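PDB 1DVP: hepatocyte growth factor-regulated tyrosine kinase substrate from Drosophila melanogaster, which helps endosomal membranes invaginate into multivesicular bodies and dampens tyrosine kinase receptor signalling by promoting degradation of the active receptors. Local coordinates for residues V102-K105 with M106-L109; L109-T112 with W113-F117; K127-M130 with T131-A135. All blocks are in the same frame, centred on the assembly; numbering follows the deposited sequence.

Contact 1 of 3, residues V102-K105 with M106-L109; sequences VRQK and MLEL
The carboxylate of Glu-108 is the flat group that carries this contact: Lys-105 reaches its OE1 on the syn side, NZ to OE1 2.8 Å, with the nitrogen 24° out of the carboxylate plane. This is an i to i+3 salt bridge within one helix. Lys-105 CG lies anti to the backbone N (chi1 -178°) and the chain bends at chi2, 62°, which carries the ammonium forward along the helix across the glutamate. Its methylene CD runs beside the same group, 3.7 Å from Glu-108 OE1. NZ has a second acid, Glu-67 of helix 56-72, so one lysine joins two helices and its charge is probably well balanced. The carbon next to the ammonium, Lys-105 CE, lies 3.8 Å from Leu-109 CD2, an apolar i to i+4 contact. Two residues earlier, on another side of the helix, Arg-103 and Leu-107 run side by side, CG of the arginine 4.0 Å from CD2 of the leucine, while the guanidinium turns to Glu-100. Regular i to i+4 backbone bonds tie 102-105 to 106-109. Within the superhelical VHS domain, helix 100-116 here packs Val-102 and Met-106 against helix 84-96, and Val-102 and Lys-105 also against helix 56-72.

Contact 2 of 3, residues L109-T112 with W113-F117; sequences LVQT and WAYAF
Leu-109 O accepts the backbone N of Trp-113 at 2.7 Å, a nearly straight bond (N-H...O 164°), in the second half of helix 100-116 of the VHS superhelix. The same four-residue step brings the two side chains together, pointing the same way. Leu-109 CB sits over one face of the indole in a CH-pi contact, 3.8 Å from the centroid of the six-membered ring and 7° off its normal, and CD1 reaches CH2 of Trp-113 at 3.9 Å. With CG anti to the carbonyl carbon (chi1 -67°), the indole folds back beside the preceding turn, which lays the face of its six-membered ring against Leu-109 CB. Phe-82 meets this indole edge-to-face, and Leu-66 and Val-70 of helix 56-72 also pack on it. Gln-111 and Tyr-115 repeat the step on another side of the helix, their side chains alongside each other with Leu-143 against both. Thr-112 turns its hydroxyl back to Glu-108 O, an extra bond to the previous turn, and its own O receives Ala-116 N. Phe-117, the first residue to leave helical phi/psi, still gives its N to Trp-113 O. At the phenol ring, Gln-111 O lies in the plane at the edge, 3.2 Å from Tyr-115 CD1.

Contact 3 of 3, residues K127-M130 with T131-A135; sequences KDTM and TILKA
Thr-129 and Leu-133 stand side by side, pointing the same way one helical turn apart, and their methyls CG2 and CD1 are only 3.3 Å apart, tighter than normal van der Waals contact. With OG1 anti to the carbonyl carbon (chi1 -69°), Thr-129 CG2 falls anti to the backbone N, which brings the methyl to Leu-133 CD1, whereas OG1 turns back to Ala-125 O. Met-130 and Lys-134 also lie alongside each other, pointing the same way. The methionine chain is extended throughout, and its terminal CE is pressed against CD of the lysine at 3.4 Å; the bends of Lys-134 at chi3 and chi4 then lead the ammonium away. The third feature is polar: Lys-127 O accepts both Thr-131 OG1, at 2.8 Å, and Thr-131 N, at 3.2 Å, the two donors arriving from opposite faces of the carbonyl plane. One threonine thus grips the carbonyl four residues back twice, on the exposed side of the helix. Thr-129 and Leu-133 pack on helix 84-96, at Cys-87 and at Ser-91 and Leu-94 respectively, while Met-130 packs on Val-110 and Gln-111 of helix 100-116, with Phe-140 of the following loop against Met-130, Leu-133 and Lys-134.

How the contacts relate
All three contacts lie in the VHS domain, away from the zinc-binding FYVE finger. Contacts 1 and 2 follow each other along helix 100-116, sharing Leu-109, with centres about 11 Å apart; Met-106 CE meets Trp-113 CZ3 at 3.7 Å between them. Contact 3 comes later, on the next helix, 125-135. Its centre is about 11 Å from that of contact 2 and about 13 Å from that of contact 1, and it touches only contact 2, where Val-110 CG1 packs on Met-130 CB at 3.9 Å. Helix 100-116 thus packs on helix 125-135, which follows it in the chain, as expected for the helical superhelix of a VHS domain.

Contact 1 of 3, residues V102-K105 with M106-L109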
loop_
_atom_site.group_PDB
_atom_site.type_symbol
_atom_site.label_atom_id
_atom_site.label_comp_id
_atom_site.label_asym_id
_atom_site.label_seq_id
_atom_site.Cartn_x
_atom_site.Cartn_y
_atom_site.Cartn_z
ATOM N N VAL A 102 -15.907 -20.746 27.061
ATOM C CA VAL A 102 -15.651 -19.533 27.822
ATOM C C VAL A 102 -14.388 -19.694 28.669
ATOM O O VAL A 102 -13.556 -18.779 28.749
ATOM C CB VAL A 102 -16.820 -19.212 28.771
ATOM C CG1 VAL A 102 -16.523 -17.933 29.531
ATOM C CG2 VAL A 102 -18.115 -19.081 27.992
ATOM N N ARG A 103 -14.264 -20.856 29.318
ATOM C CA ARG A 103 -13.119 -21.160 30.171
ATOM C C ARG A 103 -11.797 -21.227 29.378
ATOM O O ARG A 103 -10.751 -20.748 29.854
ATOM C CB ARG A 103 -13.355 -22.483 30.911
ATOM C CG ARG A 103 -12.076 -23.105 31.433
ATOM C CD ARG A 103 -12.354 -24.402 32.197
ATOM N NE ARG A 103 -13.428 -24.206 33.161
ATOM C CZ ARG A 103 -14.682 -24.614 32.987
ATOM N NH1 ARG A 103 -15.035 -25.260 31.881
ATOM N NH2 ARG A 103 -15.587 -24.352 33.918
ATOM N N GLN A 104 -11.861 -21.825 28.187
ATOM C CA GLN A 104 -10.703 -21.941 27.305
ATOM C C GLN A 104 -10.225 -20.563 26.841
ATOM O O GLN A 104 -9.023 -20.285 26.814
ATOM C CB GLN A 104 -11.031 -22.792 26.075
ATOM C CG GLN A 104 -10.988 -24.298 26.328
ATOM C CD GLN A 104 -9.898 -24.672 27.314
ATOM O OE1 GLN A 104 -10.156 -24.777 28.499
ATOM N NE2 GLN A 104 -8.674 -24.845 26.832
ATOM N N LYS A 105 -11.172 -19.700 26.497
ATOM C CA LYS A 105 -10.816 -18.374 26.019
ATOM C C LYS A 105 -10.169 -17.564 27.127
ATOM O O LYS A 105 -9.219 -16.820 26.887
ATOM C CB LYS A 105 -12.058 -17.650 25.465
ATOM C CG LYS A 105 -11.776 -16.252 24.899
ATOM C CD LYS A 105 -10.808 -16.274 23.709
ATOM C CE LYS A 105 -10.427 -14.834 23.304
ATOM N NZ LYS A 105 -9.618 -14.792 22.051
ATOM N N MET A 106 -10.666 -17.718 28.347
ATOM C CA MET A 106 -10.106 -16.971 29.471
ATOM C C MET A 106 -8.691 -17.454 29.800
ATOM O O MET A 106 -7.810 -16.650 30.142
ATOM C CB MET A 106 -11.001 -17.103 30.699
ATOM C CG MET A 106 -10.643 -16.183 31.862
ATOM S SD MET A 106 -10.874 -14.377 31.532
ATOM C CE MET A 106 -9.227 -13.953 31.104
ATOM N N LEU A 107 -8.482 -18.765 29.695
ATOM C CA LEU A 107 -7.191 -19.373 29.973
ATOM C C LEU A 107 -6.181 -18.848 28.968
ATOM O O LEU A 107 -5.061 -18.507 29.321
ATOM C CB LEU A 107 -7.296 -20.903 29.899
ATOM C CG LEU A 107 -7.113 -21.669 31.234
ATOM C CD1 LEU A 107 -7.265 -20.747 32.449
ATOM C CD2 LEU A 107 -8.114 -22.833 31.282
ATOM N N GLU A 108 -6.587 -18.788 27.709
ATOM C CA GLU A 108 -5.738 -18.251 26.646
ATOM C C GLU A 108 -5.360 -16.771 26.920
ATOM O O GLU A 108 -4.198 -16.401 26.800
ATOM C CB GLU A 108 -6.485 -18.368 25.304
ATOM C CG GLU A 108 -5.895 -17.586 24.109
ATOM C CD GLU A 108 -6.979 -17.279 23.046
ATOM O OE1 GLU A 108 -7.228 -16.089 22.759
ATOM O OE2 GLU A 108 -7.600 -18.234 22.518
ATOM N N LEU A 109 -6.334 -15.949 27.310
ATOM C CA LEU A 109 -6.103 -14.524 27.567
ATOM C C LEU A 109 -5.141 -14.331 28.732
ATOM O O LEU A 109 -4.216 -13.532 28.659
ATOM C CB LEU A 109 -7.432 -13.784 27.838
ATOM C CG LEU A 109 -8.439 -13.733 26.655
ATOM C CD1 LEU A 109 -9.665 -12.945 27.056
ATOM C CD2 LEU A 109 -7.822 -13.094 25.424
#

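Contact 2 of 3, residues L109-T112 with W113-F117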
loop_
_atom_site.group_PDB
_atom_site.type_symbol
_atom_site.label_atom_id
_atom_site.label_comp_id
_atom_site.label_asym_id
_atom_site.label_seq_id
_atom_site.Cartn_x
_atom_site.Cartn_y
_atom_site.Cartn_z
ATOM N N LEU A 109 -6.334 -15.949 27.310
ATOM C CA LEU A 109 -6.103 -14.524 27.567
ATOM C C LEU A 109 -5.141 -14.331 28.732
ATOM O O LEU A 109 -4.216 -13.532 28.659
ATOM C CB LEU A 109 -7.432 -13.784 27.838
ATOM C CG LEU A 109 -8.439 -13.733 26.655
ATOM C CD1 LEU A 109 -9.665 -12.945 27.056
ATOM C CD2 LEU A 109 -7.822 -13.094 25.424
ATOM N N VAL A 110 -5.362 -15.079 29.807
ATOM C CA VAL A 110 -4.477 -14.985 30.968
ATOM C C VAL A 110 -3.023 -15.202 30.559
ATOM O O VAL A 110 -2.166 -14.469 30.968
ATOM C CB VAL A 110 -4.827 -16.041 32.015
ATOM C CG1 VAL A 110 -3.628 -16.194 33.019
ATOM C CG2 VAL A 110 -6.110 -15.659 32.731
ATOM N N GLN A 111 -2.774 -16.225 29.742
ATOM C CA GLN A 111 -1.441 -16.588 29.257
ATOM C C GLN A 111 -0.925 -15.558 28.258
ATOM O O GLN A 111 0.252 -15.162 28.289
ATOM C CB GLN A 111 -1.501 -17.984 28.607
ATOM C CG GLN A 111 -0.270 -18.374 27.833
ATOM C CD GLN A 111 -0.369 -19.771 27.218
ATOM O OE1 GLN A 111 -1.189 -20.023 26.318
ATOM N NE2 GLN A 111 0.455 -20.690 27.717
ATOM N N THR A 112 -1.802 -15.120 27.352
ATOM C CA THR A 112 -1.402 -14.100 26.394
ATOM C C THR A 112 -0.955 -12.883 27.173
ATOM O O THR A 112 0.078 -12.286 26.903
ATOM C CB THR A 112 -2.573 -13.656 25.503
ATOM O OG1 THR A 112 -2.926 -14.731 24.618
ATOM C CG2 THR A 112 -2.152 -12.373 24.703
ATOM N N TRP A 113 -1.761 -12.518 28.154
ATOM C CA TRP A 113 -1.441 -11.351 28.941
ATOM C C TRP A 113 -0.187 -11.540 29.801
ATOM O O TRP A 113 0.574 -10.591 30.027
ATOM C CB TRP A 113 -2.661 -10.977 29.784
ATOM C CG TRP A 113 -3.839 -10.505 28.921
ATOM C CD1 TRP A 113 -3.755 -9.884 27.704
ATOM C CD2 TRP A 113 -5.226 -10.524 29.269
ATOM N NE1 TRP A 113 -5.002 -9.513 27.273
ATOM C CE2 TRP A 113 -5.932 -9.885 28.210
ATOM C CE3 TRP A 113 -5.956 -11.002 30.369
ATOM C CZ2 TRP A 113 -7.333 -9.715 28.227
ATOM C CZ3 TRP A 113 -7.369 -10.829 30.381
ATOM C CH2 TRP A 113 -8.029 -10.193 29.318
ATOM N N ALA A 114 0.023 -12.764 30.284
ATOM C CA ALA A 114 1.208 -13.030 31.090
ATOM C C ALA A 114 2.438 -12.756 30.235
ATOM O O ALA A 114 3.355 -12.072 30.678
ATOM C CB ALA A 114 1.208 -14.490 31.596
ATOM N N TYR A 115 2.465 -13.254 29.001
ATOM C CA TYR A 115 3.619 -12.993 28.145
ATOM C C TYR A 115 3.686 -11.569 27.591
ATOM O O TYR A 115 4.786 -11.011 27.402
ATOM C CB TYR A 115 3.688 -13.973 26.984
ATOM C CG TYR A 115 4.173 -15.317 27.392
ATOM C CD1 TYR A 115 3.288 -16.266 27.937
ATOM C CD2 TYR A 115 5.525 -15.637 27.306
ATOM C CE1 TYR A 115 3.751 -17.515 28.398
ATOM C CE2 TYR A 115 6.005 -16.876 27.767
ATOM C CZ TYR A 115 5.102 -17.810 28.311
ATOM O OH TYR A 115 5.554 -19.039 28.739
ATOM N N ALA A 116 2.521 -10.979 27.321
ATOM C CA ALA A 116 2.493 -9.618 26.801
ATOM C C ALA A 116 3.137 -8.630 27.792
ATOM O O ALA A 116 4.004 -7.848 27.417
ATOM C CB ALA A 116 1.042 -9.183 26.474
ATOM N N PHE A 117 2.715 -8.654 29.048
ATOM C CA PHE A 117 3.292 -7.734 30.028
ATOM C C PHE A 117 4.448 -8.336 30.825
ATOM O O PHE A 117 4.714 -7.895 31.951
ATOM C CB PHE A 117 2.210 -7.243 30.998
ATOM C CG PHE A 117 1.063 -6.581 30.312
ATOM C CD1 PHE A 117 0.003 -7.338 29.825
ATOM C CD2 PHE A 117 1.074 -5.210 30.086
ATOM C CE1 PHE A 117 -1.024 -6.742 29.127
ATOM C CE2 PHE A 117 0.040 -4.600 29.381
ATOM C CZ PHE A 117 -1.012 -5.378 28.901
#

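Contact 3 of 3, residues K127-M130 with T131-A135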
loop_
_atom_site.group_PDB
_atom_site.type_symbol
_atom_site.label_atom_id
_atom_site.label_comp_id
_atom_site.label_asym_id
_atom_site.label_seq_id
_atom_site.Cartn_x
_atom_site.Cartn_y
_atom_site.Cartn_z
ATOM N N LYS A 127 0.791 -12.961 35.729
ATOM C CA LYS A 127 1.782 -14.048 35.672
ATOM C C LYS A 127 1.611 -15.047 36.806
ATOM O O LYS A 127 1.804 -16.245 36.624
ATOM C CB LYS A 127 3.209 -13.502 35.726
ATOM C CG LYS A 127 4.272 -14.591 35.821
ATOM C CD LYS A 127 5.697 -14.043 35.598
ATOM C CE LYS A 127 6.191 -13.130 36.722
ATOM N NZ LYS A 127 6.543 -13.891 37.947
ATOM N N ASP A 128 1.238 -14.543 37.975
ATOM C CA ASP A 128 1.034 -15.391 39.142
ATOM C C ASP A 128 -0.275 -16.167 39.108
ATOM O O ASP A 128 -0.326 -17.330 39.537
ATOM C CB ASP A 128 1.121 -14.535 40.392
ATOM C CG ASP A 128 2.521 -14.033 40.629
ATOM O OD1 ASP A 128 2.660 -12.896 41.113
ATOM O OD2 ASP A 128 3.485 -14.781 40.330
ATOM N N THR A 129 -1.328 -15.525 38.604
ATOM C CA THR A 129 -2.618 -16.179 38.488
ATOM C C THR A 129 -2.409 -17.385 37.596
ATOM O O THR A 129 -3.040 -18.412 37.770
ATOM C CB THR A 129 -3.674 -15.263 37.834
ATOM O OG1 THR A 129 -3.995 -14.189 38.728
ATOM C CG2 THR A 129 -4.949 -16.050 37.506
ATOM N N MET A 130 -1.521 -17.266 36.624
ATOM C CA MET A 130 -1.288 -18.406 35.769
ATOM C C MET A 130 -0.525 -19.456 36.561
ATOM O O MET A 130 -0.787 -20.650 36.428
ATOM C CB MET A 130 -0.502 -18.020 34.525
ATOM C CG MET A 130 -0.533 -19.121 33.477
ATOM S SD MET A 130 0.236 -18.710 31.904
ATOM C CE MET A 130 0.343 -20.252 31.122
ATOM N N THR A 131 0.410 -19.006 37.392
ATOM C CA THR A 131 1.203 -19.909 38.219
ATOM C C THR A 131 0.231 -20.820 38.965
ATOM O O THR A 131 0.277 -22.043 38.862
ATOM C CB THR A 131 2.031 -19.119 39.261
ATOM O OG1 THR A 131 2.691 -18.019 38.624
ATOM C CG2 THR A 131 3.073 -20.013 39.885
ATOM N N ILE A 132 -0.667 -20.184 39.698
ATOM C CA ILE A 132 -1.671 -20.864 40.485
ATOM C C ILE A 132 -2.612 -21.750 39.670
ATOM O O ILE A 132 -3.017 -22.811 40.121
ATOM C CB ILE A 132 -2.505 -19.839 41.241
ATOM C CG1 ILE A 132 -1.582 -18.972 42.101
ATOM C CG2 ILE A 132 -3.560 -20.541 42.055
ATOM C CD1 ILE A 132 -2.295 -17.954 42.973
ATOM N N LEU A 133 -2.975 -21.298 38.473
ATOM C CA LEU A 133 -3.864 -22.061 37.611
ATOM C C LEU A 133 -3.106 -23.230 36.995
ATOM O O LEU A 133 -3.671 -24.304 36.800
ATOM C CB LEU A 133 -4.447 -21.156 36.508
ATOM C CG LEU A 133 -5.467 -20.085 36.925
ATOM C CD1 LEU A 133 -5.428 -18.933 35.942
ATOM C CD2 LEU A 133 -6.868 -20.684 36.995
ATOM N N LYS A 134 -1.831 -23.024 36.674
ATOM C CA LYS A 134 -1.031 -24.103 36.091
ATOM C C LYS A 134 -0.642 -25.056 37.212
ATOM O O LYS A 134 -0.331 -26.226 36.976
ATOM C CB LYS A 134 0.226 -23.561 35.385
ATOM C CG LYS A 134 0.033 -23.269 33.898
ATOM C CD LYS A 134 1.309 -22.763 33.220
ATOM C CE LYS A 134 2.296 -23.879 32.863
ATOM N NZ LYS A 134 1.954 -24.570 31.578
ATOM N N ALA A 135 -0.688 -24.541 38.436
ATOM C CA ALA A 135 -0.369 -25.317 39.624
ATOM C C ALA A 135 -1.622 -26.017 40.149
ATOM O O ALA A 135 -1.533 -27.062 40.781
ATOM C CB ALA A 135 0.217 -24.401 40.699
#